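Interferon gamma (Paralichthys olivaceus, PDB 6F1E) acts as a secreted homodimeric cytokine that binds interferon gamma receptor 1, and more weakly its receptor 1-like relative, and activates macrophages and neutrophils. Local coordinates at residues Thr10-Leu14 and Asp92-Ile96; Leu52-Glu56 and Val100-Arg104. All coordinates share one frame; numbering follows the deposited sequence.

Overall arrangement
Both contacts use helix 89-107, which meets helix 5-17 in contact 1 and helix 41-64 in contact 2, running roughly antiparallel to each; their centres lie about 14 Å apart. Contact 1 sits toward the periphery, its centre about 21 Å from that of the chain, yet most of its touching residues are buried, and it is held mainly by leucine, isoleucine and threonine methyl groups around one aspartate. Contact 2 lies closer in, its centre about 9 Å from that of the chain, and is only partly buried: an apolar strip of leucines and valine runs beside a salt-bridge network. Both reach the second subunit, as expected of the intertwined helical dimer of type II interferons.

Contact 1 of 2, residues Thr10-Leu14 and Asp92-Ile96; sequences TIQNL and DLNYI
T10 and L14, one turn apart on helix 5-17, pack on D92 and L93 of helix 89-107. In this all-helical interferon gamma fold the two helices are roughly antiparallel, their short segments approaching to 9.9 Å between axes with 138° between their directions. The tight part is the wedge of T10 and L14 against D92 and L93, where methyl groups meet both the aspartate's CB and its carboxylate. L14 runs past D92 in the opposite sense, CG lying 3.6 Å from D92 CB, and sends CD2 to within 3.5 Å of L93 CD2; leucine's forked end fills the groove between the helices. I96 CD1 lies 4.2 Å from I11 CG1. L136 of the second subunit packs on I11 and L14, and L139 of that subunit on I96. The other side is looser and more polar: exposed N13 offers its CB to D92 OD2 at 3.5 Å, and Y95 CD2 stays 4.1 Å from T10 OG1. Threonine suits the boundary between the two. Its OG1 is hydrogen-bonded to the backbone oxygen of R6 in its own helix, and with CG2 anti to the backbone N, the methyl is directed at the carboxylate, T10 CG2 approaching D92 OD1 to 3.0 Å, a short carbon-oxygen contact.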
ATOM      1  N   THR A  10      13.076 -26.306  -8.085  1.00 56.44           N
ATOM      2  CA  THR A  10      13.366 -25.202  -9.003  1.00 55.03           C
ATOM      3  C   THR A  10      14.031 -24.021  -8.288  1.00 57.50           C
ATOM      4  O   THR A  10      14.925 -23.355  -8.873  1.00 49.27           O
ATOM      5  CB  THR A  10      12.134 -24.735  -9.801  1.00 57.12           C
ATOM      6  OG1 THR A  10      11.574 -25.844 -10.515  1.00 59.08           O
ATOM      7  CG2 THR A  10      12.530 -23.624 -10.833  1.00 55.09           C
ATOM      8  N   ILE A  11      13.627 -23.783  -7.031  1.00 58.15           N
ATOM      9  CA  ILE A  11      14.210 -22.674  -6.248  1.00 67.98           C
ATOM     10  C   ILE A  11      15.674 -22.940  -5.920  1.00 68.64           C
ATOM     11  O   ILE A  11      16.532 -22.055  -6.104  1.00 65.42           O
ATOM     12  CB  ILE A  11      13.426 -22.381  -4.940  1.00 71.77           C
ATOM     13  CG1 ILE A  11      12.144 -21.594  -5.254  1.00 67.30           C
ATOM     14  CG2 ILE A  11      14.288 -21.603  -3.921  1.00 67.73           C
ATOM     15  CD1 ILE A  11      11.146 -21.558  -4.098  1.00 71.76           C
ATOM     16  N   GLN A  12      15.949 -24.152  -5.435  1.00 66.68           N
ATOM     17  CA  GLN A  12      17.333 -24.573  -5.194  1.00 68.06           C
ATOM     18  C   GLN A  12      18.215 -24.389  -6.436  1.00 64.56           C
ATOM     19  O   GLN A  12      19.254 -23.753  -6.334  1.00 74.01           O
ATOM     20  CB  GLN A  12      17.401 -26.011  -4.686  1.00 70.58           C
ATOM     21  CG  GLN A  12      16.599 -26.305  -3.406  1.00 75.45           C
ATOM     22  CD  GLN A  12      16.677 -25.195  -2.368  1.00 84.23           C
ATOM     23  OE1 GLN A  12      15.649 -24.590  -2.023  1.00 95.70           O
ATOM     24  NE2 GLN A  12      17.902 -24.902  -1.878  1.00 73.34           N
ATOM     25  N   ASN A  13      17.773 -24.861  -7.607  1.00 64.54           N
ATOM     26  CA  ASN A  13      18.557 -24.685  -8.846  1.00 71.36           C
ATOM     27  C   ASN A  13      18.810 -23.216  -9.065  1.00 62.24           C
ATOM     28  O   ASN A  13      19.906 -22.814  -9.434  1.00 69.37           O
ATOM     29  CB  ASN A  13      17.873 -25.235 -10.119  1.00 85.86           C
ATOM     30  CG  ASN A  13      17.515 -26.718 -10.032  1.00 99.11           C
ATOM     31  OD1 ASN A  13      17.629 -27.366  -8.980  1.00105.45           O
ATOM     32  ND2 ASN A  13      17.034 -27.256 -11.152  1.00109.44           N
ATOM     33  N   LEU A  14      17.793 -22.399  -8.851  1.00 63.25           N
ATOM     34  CA  LEU A  14      17.969 -20.946  -9.019  1.00 64.73           C
ATOM     35  C   LEU A  14      19.037 -20.331  -8.111  1.00 62.51           C
ATOM     36  O   LEU A  14      19.793 -19.419  -8.523  1.00 55.84           O
ATOM     37  CB  LEU A  14      16.648 -20.230  -8.832  1.00 61.48           C
ATOM     38  CG  LEU A  14      15.823 -20.364 -10.102  1.00 66.18           C
ATOM     39  CD1 LEU A  14      14.358 -20.252  -9.715  1.00 75.83           C
ATOM     40  CD2 LEU A  14      16.228 -19.316 -11.141  1.00 62.87           C
ATOM     41  N   ASP A  92      13.478 -21.642 -15.263  1.00 70.66           N
ATOM     42  CA  ASP A  92      13.264 -21.748 -13.825  1.00 69.71           C
ATOM     43  C   ASP A  92      12.618 -20.445 -13.322  1.00 65.05           C
ATOM     44  O   ASP A  92      11.655 -20.510 -12.572  1.00 62.80           O
ATOM     45  CB  ASP A  92      14.562 -22.070 -13.066  1.00 73.27           C
ATOM     46  CG  ASP A  92      14.935 -23.563 -13.104  1.00 79.89           C
ATOM     47  OD1 ASP A  92      14.048 -24.418 -13.355  1.00 71.50           O
ATOM     48  OD2 ASP A  92      16.125 -23.884 -12.835  1.00 89.85           O
ATOM     49  N   LEU A  93      13.094 -19.280 -13.770  1.00 57.10           N
ATOM     50  CA  LEU A  93      12.454 -18.013 -13.383  1.00 62.08           C
ATOM     51  C   LEU A  93      11.015 -17.981 -13.915  1.00 61.94           C
ATOM     52  O   LEU A  93      10.073 -17.757 -13.152  1.00 63.75           O
ATOM     53  CB  LEU A  93      13.221 -16.775 -13.908  1.00 60.38           C
ATOM     54  CG  LEU A  93      14.606 -16.386 -13.354  1.00 63.71           C
ATOM     55  CD1 LEU A  93      15.111 -15.077 -13.956  1.00 63.87           C
ATOM     56  CD2 LEU A  93      14.574 -16.261 -11.839  1.00 68.38           C
ATOM     57  N   ASN A  94      10.843 -18.233 -15.213  1.00 62.26           N
ATOM     58  CA  ASN A  94       9.519 -18.171 -15.826  1.00 58.74           C
ATOM     59  C   ASN A  94       8.591 -19.130 -15.128  1.00 53.34           C
ATOM     60  O   ASN A  94       7.464 -18.782 -14.876  1.00 51.74           O
ATOM     61  CB  ASN A  94       9.560 -18.365 -17.355  1.00 65.10           C
ATOM     62  CG  ASN A  94       9.969 -17.070 -18.108  1.00 72.20           C
ATOM     63  OD1 ASN A  94      10.882 -17.074 -18.924  1.00 71.03           O
ATOM     64  ND2 ASN A  94       9.278 -15.962 -17.823  1.00 75.73           N
ATOM     65  N   TYR A  95       9.072 -20.291 -14.703  1.00 51.48           N
ATOM     66  CA  TYR A  95       8.181 -21.218 -13.991  1.00 54.67           C
ATOM     67  C   TYR A  95       7.735 -20.605 -12.655  1.00 57.38           C
ATOM     68  O   TYR A  95       6.553 -20.677 -12.281  1.00 65.08           O
ATOM     69  CB  TYR A  95       8.799 -22.618 -13.813  1.00 51.23           C
ATOM     70  CG  TYR A  95       8.008 -23.511 -12.858  1.00 52.24           C
ATOM     71  CD1 TYR A  95       6.925 -24.278 -13.285  1.00 53.62           C
ATOM     72  CD2 TYR A  95       8.356 -23.573 -11.513  1.00 53.78           C
ATOM     73  CE1 TYR A  95       6.219 -25.093 -12.382  1.00 55.04           C
ATOM     74  CE2 TYR A  95       7.670 -24.372 -10.607  1.00 49.41           C
ATOM     75  CZ  TYR A  95       6.605 -25.114 -11.026  1.00 55.00           C
ATOM     76  OH  TYR A  95       5.958 -25.855 -10.046  1.00 60.60           O
ATOM     77  N   ILE A  96       8.678 -20.000 -11.948  1.00 62.39           N
ATOM     78  CA  ILE A  96       8.418 -19.453 -10.605  1.00 61.97           C
ATOM     79  C   ILE A  96       7.490 -18.201 -10.735  1.00 59.94           C
ATOM     80  O   ILE A  96       6.505 -18.032  -9.973  1.00 50.64           O
ATOM     81  CB  ILE A  96       9.763 -19.334  -9.792  1.00 61.28           C
ATOM     82  CG1 ILE A  96       9.650 -20.098  -8.489  1.00 68.47           C
ATOM     83  CG2 ILE A  96      10.224 -17.931  -9.510  1.00 69.84           C
ATOM     84  CD1 ILE A  96       9.707 -21.593  -8.692  1.00 69.89           C
TER

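Contact 2 of 2, residues Leu52-Glu56 and Val100-Arg104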
ATOM      1  N   LEU A  52       3.091 -11.362  -2.753  1.00 49.65           N
ATOM      2  CA  LEU A  52       3.024 -12.066  -4.034  1.00 53.03           C
ATOM      3  C   LEU A  52       3.152 -11.076  -5.209  1.00 47.45           C
ATOM      4  O   LEU A  52       3.877 -11.370  -6.173  1.00 46.86           O
ATOM      5  CB  LEU A  52       1.747 -12.921  -4.140  1.00 52.99           C
ATOM      6  CG  LEU A  52       1.629 -14.124  -3.179  1.00 52.85           C
ATOM      7  CD1 LEU A  52       0.221 -14.734  -3.213  1.00 52.96           C
ATOM      8  CD2 LEU A  52       2.639 -15.195  -3.534  1.00 53.06           C
ATOM      9  N   GLU A  53       2.521  -9.901  -5.087  1.00 49.06           N
ATOM     10  CA  GLU A  53       2.687  -8.804  -6.068  1.00 54.42           C
ATOM     11  C   GLU A  53       4.126  -8.307  -6.193  1.00 57.94           C
ATOM     12  O   GLU A  53       4.614  -8.026  -7.302  1.00 63.47           O
ATOM     13  CB  GLU A  53       1.778  -7.650  -5.747  1.00 61.91           C
ATOM     14  CG  GLU A  53       1.974  -6.416  -6.644  1.00 76.27           C
ATOM     15  CD  GLU A  53       0.780  -5.441  -6.616  1.00 87.73           C
ATOM     16  OE1 GLU A  53      -0.297  -5.746  -6.023  1.00 87.85           O
ATOM     17  OE2 GLU A  53       0.919  -4.353  -7.214  1.00 98.09           O
ATOM     18  N   THR A  54       4.801  -8.228  -5.058  1.00 56.59           N
ATOM     19  CA  THR A  54       6.188  -7.809  -5.013  1.00 58.29           C
ATOM     20  C   THR A  54       7.094  -8.811  -5.721  1.00 55.51           C
ATOM     21  O   THR A  54       7.984  -8.438  -6.478  1.00 51.26           O
ATOM     22  CB  THR A  54       6.616  -7.600  -3.544  1.00 59.65           C
ATOM     23  OG1 THR A  54       5.718  -6.663  -2.945  1.00 62.56           O
ATOM     24  CG2 THR A  54       8.017  -7.054  -3.450  1.00 60.10           C
ATOM     25  N   TYR A  55       6.862 -10.089  -5.459  1.00 57.07           N
ATOM     26  CA  TYR A  55       7.639 -11.170  -6.109  1.00 57.23           C
ATOM     27  C   TYR A  55       7.453 -11.195  -7.610  1.00 53.16           C
ATOM     28  O   TYR A  55       8.359 -11.507  -8.356  1.00 53.87           O
ATOM     29  CB  TYR A  55       7.237 -12.543  -5.564  1.00 51.85           C
ATOM     30  CG  TYR A  55       8.070 -12.997  -4.403  1.00 52.03           C
ATOM     31  CD1 TYR A  55       9.408 -13.348  -4.587  1.00 48.01           C
ATOM     32  CD2 TYR A  55       7.515 -13.128  -3.119  1.00 53.20           C
ATOM     33  CE1 TYR A  55      10.179 -13.810  -3.523  1.00 51.08           C
ATOM     34  CE2 TYR A  55       8.276 -13.584  -2.047  1.00 53.74           C
ATOM     35  CZ  TYR A  55       9.613 -13.930  -2.252  1.00 52.34           C
ATOM     36  OH  TYR A  55      10.388 -14.370  -1.194  1.00 43.64           O
ATOM     37  N   GLU A  56       6.254 -10.900  -8.051  1.00 54.17           N
ATOM     38  CA  GLU A  56       6.011 -10.854  -9.482  1.00 59.74           C
ATOM     39  C   GLU A  56       6.795  -9.733 -10.146  1.00 56.65           C
ATOM     40  O   GLU A  56       7.339  -9.952 -11.189  1.00 53.86           O
ATOM     41  CB  GLU A  56       4.526 -10.709  -9.743  1.00 64.43           C
ATOM     42  CG  GLU A  56       4.159 -11.006 -11.162  1.00 72.66           C
ATOM     43  CD  GLU A  56       2.683 -10.877 -11.388  1.00 85.68           C
ATOM     44  OE1 GLU A  56       1.934 -11.020 -10.359  1.00 70.82           O
ATOM     45  OE2 GLU A  56       2.323 -10.634 -12.590  1.00 83.89           O
ATOM     46  N   VAL A 100       3.380 -17.968  -9.186  1.00 55.41           N
ATOM     47  CA  VAL A 100       2.999 -16.823  -8.350  1.00 51.59           C
ATOM     48  C   VAL A 100       1.826 -16.083  -8.988  1.00 50.10           C
ATOM     49  O   VAL A 100       0.827 -15.847  -8.330  1.00 48.67           O
ATOM     50  CB  VAL A 100       4.167 -15.833  -8.142  1.00 57.86           C
ATOM     51  CG1 VAL A 100       3.703 -14.618  -7.343  1.00 56.98           C
ATOM     52  CG2 VAL A 100       5.350 -16.501  -7.436  1.00 58.90           C
ATOM     53  N   GLN A 101       1.940 -15.736 -10.266  1.00 48.80           N
ATOM     54  CA  GLN A 101       0.816 -15.175 -11.005  1.00 50.33           C
ATOM     55  C   GLN A 101      -0.456 -15.989 -10.803  1.00 54.78           C
ATOM     56  O   GLN A 101      -1.507 -15.444 -10.429  1.00 59.36           O
ATOM     57  CB  GLN A 101       1.128 -15.115 -12.472  1.00 53.53           C
ATOM     58  CG  GLN A 101       2.127 -14.028 -12.796  1.00 65.24           C
ATOM     59  CD  GLN A 101       2.569 -14.020 -14.249  1.00 77.62           C
ATOM     60  OE1 GLN A 101       2.752 -15.079 -14.882  1.00 78.76           O
ATOM     61  NE2 GLN A 101       2.764 -12.815 -14.788  1.00 79.09           N
ATOM     62  N   GLU A 102      -0.353 -17.294 -11.017  1.00 53.01           N
ATOM     63  CA  GLU A 102      -1.525 -18.185 -10.882  1.00 56.81           C
ATOM     64  C   GLU A 102      -2.131 -18.160  -9.468  1.00 51.01           C
ATOM     65  O   GLU A 102      -3.360 -18.156  -9.313  1.00 53.04           O
ATOM     66  CB  GLU A 102      -1.179 -19.645 -11.277  1.00 54.87           C
ATOM     67  CG  GLU A 102      -0.838 -19.813 -12.759  1.00 53.85           C
ATOM     68  CD  GLU A 102      -0.336 -21.214 -13.101  1.00 60.43           C
ATOM     69  OE1 GLU A 102      -0.185 -22.083 -12.164  1.00 54.48           O
ATOM     70  OE2 GLU A 102      -0.105 -21.432 -14.329  1.00 59.34           O
ATOM     71  N   LEU A 103      -1.285 -18.146  -8.445  1.00 46.79           N
ATOM     72  CA  LEU A 103      -1.794 -18.153  -7.070  1.00 49.86           C
ATOM     73  C   LEU A 103      -2.510 -16.815  -6.770  1.00 51.42           C
ATOM     74  O   LEU A 103      -3.583 -16.765  -6.136  1.00 54.71           O
ATOM     75  CB  LEU A 103      -0.656 -18.408  -6.086  1.00 46.34           C
ATOM     76  CG  LEU A 103      -1.023 -18.488  -4.602  1.00 48.67           C
ATOM     77  CD1 LEU A 103      -2.099 -19.506  -4.294  1.00 55.51           C
ATOM     78  CD2 LEU A 103       0.197 -18.894  -3.833  1.00 49.48           C
ATOM     79  N   ARG A 104      -1.928 -15.741  -7.276  1.00 55.24           N
ATOM     80  CA  ARG A 104      -2.484 -14.405  -7.082  1.00 63.85           C
ATOM     81  C   ARG A 104      -3.851 -14.325  -7.697  1.00 59.77           C
ATOM     82  O   ARG A 104      -4.835 -13.993  -7.026  1.00 57.52           O
ATOM     83  CB  ARG A 104      -1.607 -13.331  -7.739  1.00 70.44           C
ATOM     84  CG  ARG A 104      -0.717 -12.600  -6.761  1.00 83.63           C
ATOM     85  CD  ARG A 104      -0.916 -11.101  -6.884  1.00 83.36           C
ATOM     86  NE  ARG A 104      -0.345 -10.611  -8.128  1.00 75.84           N
ATOM     87  CZ  ARG A 104      -0.498  -9.377  -8.581  1.00 75.60           C
ATOM     88  NH1 ARG A 104       0.085  -9.041  -9.716  1.00 78.34           N
ATOM     89  NH2 ARG A 104      -1.200  -8.467  -7.898  1.00 81.07           N
TER
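The guanidinium group of R104 carries E53 CB over one face, 3.7 Å above the plane and offset toward the rim, while E56 OE1 lies at its edge, near the plane. E56 OE1 takes a bond from R104 NH1 at 2.8 Å and a weak one from R104 NE. It is met from above its own carboxylate plane, which stands 66° from the guanidinium. R104 NH2 makes a longer salt bridge to E53 OE1, 3.4 Å, and a weak hydrogen bond to S112; the stronger partner of E53 is K57 of its own helix, bound through OE2. E56 OE2 accepts a bond from Q101 NE2 at 3.1 Å, again from above the carboxylate plane, the amide standing nearly perpendicular to it. An extended glutamate, CG anti to the backbone N (chi1 -165°), can thus span from helix 41-64 to both residues of helix 89-107. Beside this polar rim, L52 CB rests on R104 CG at 3.6 Å, and L52 CD2 meets V100 CG1 at 4.0 Å, compact apolar groups suited to close helix packing. A146 of the second subunit packs on L52. E56 would probably be stabilised as the carboxylate, a charge-assisted bond from R104 and a neutral one from Q101 helping to hold the helices together.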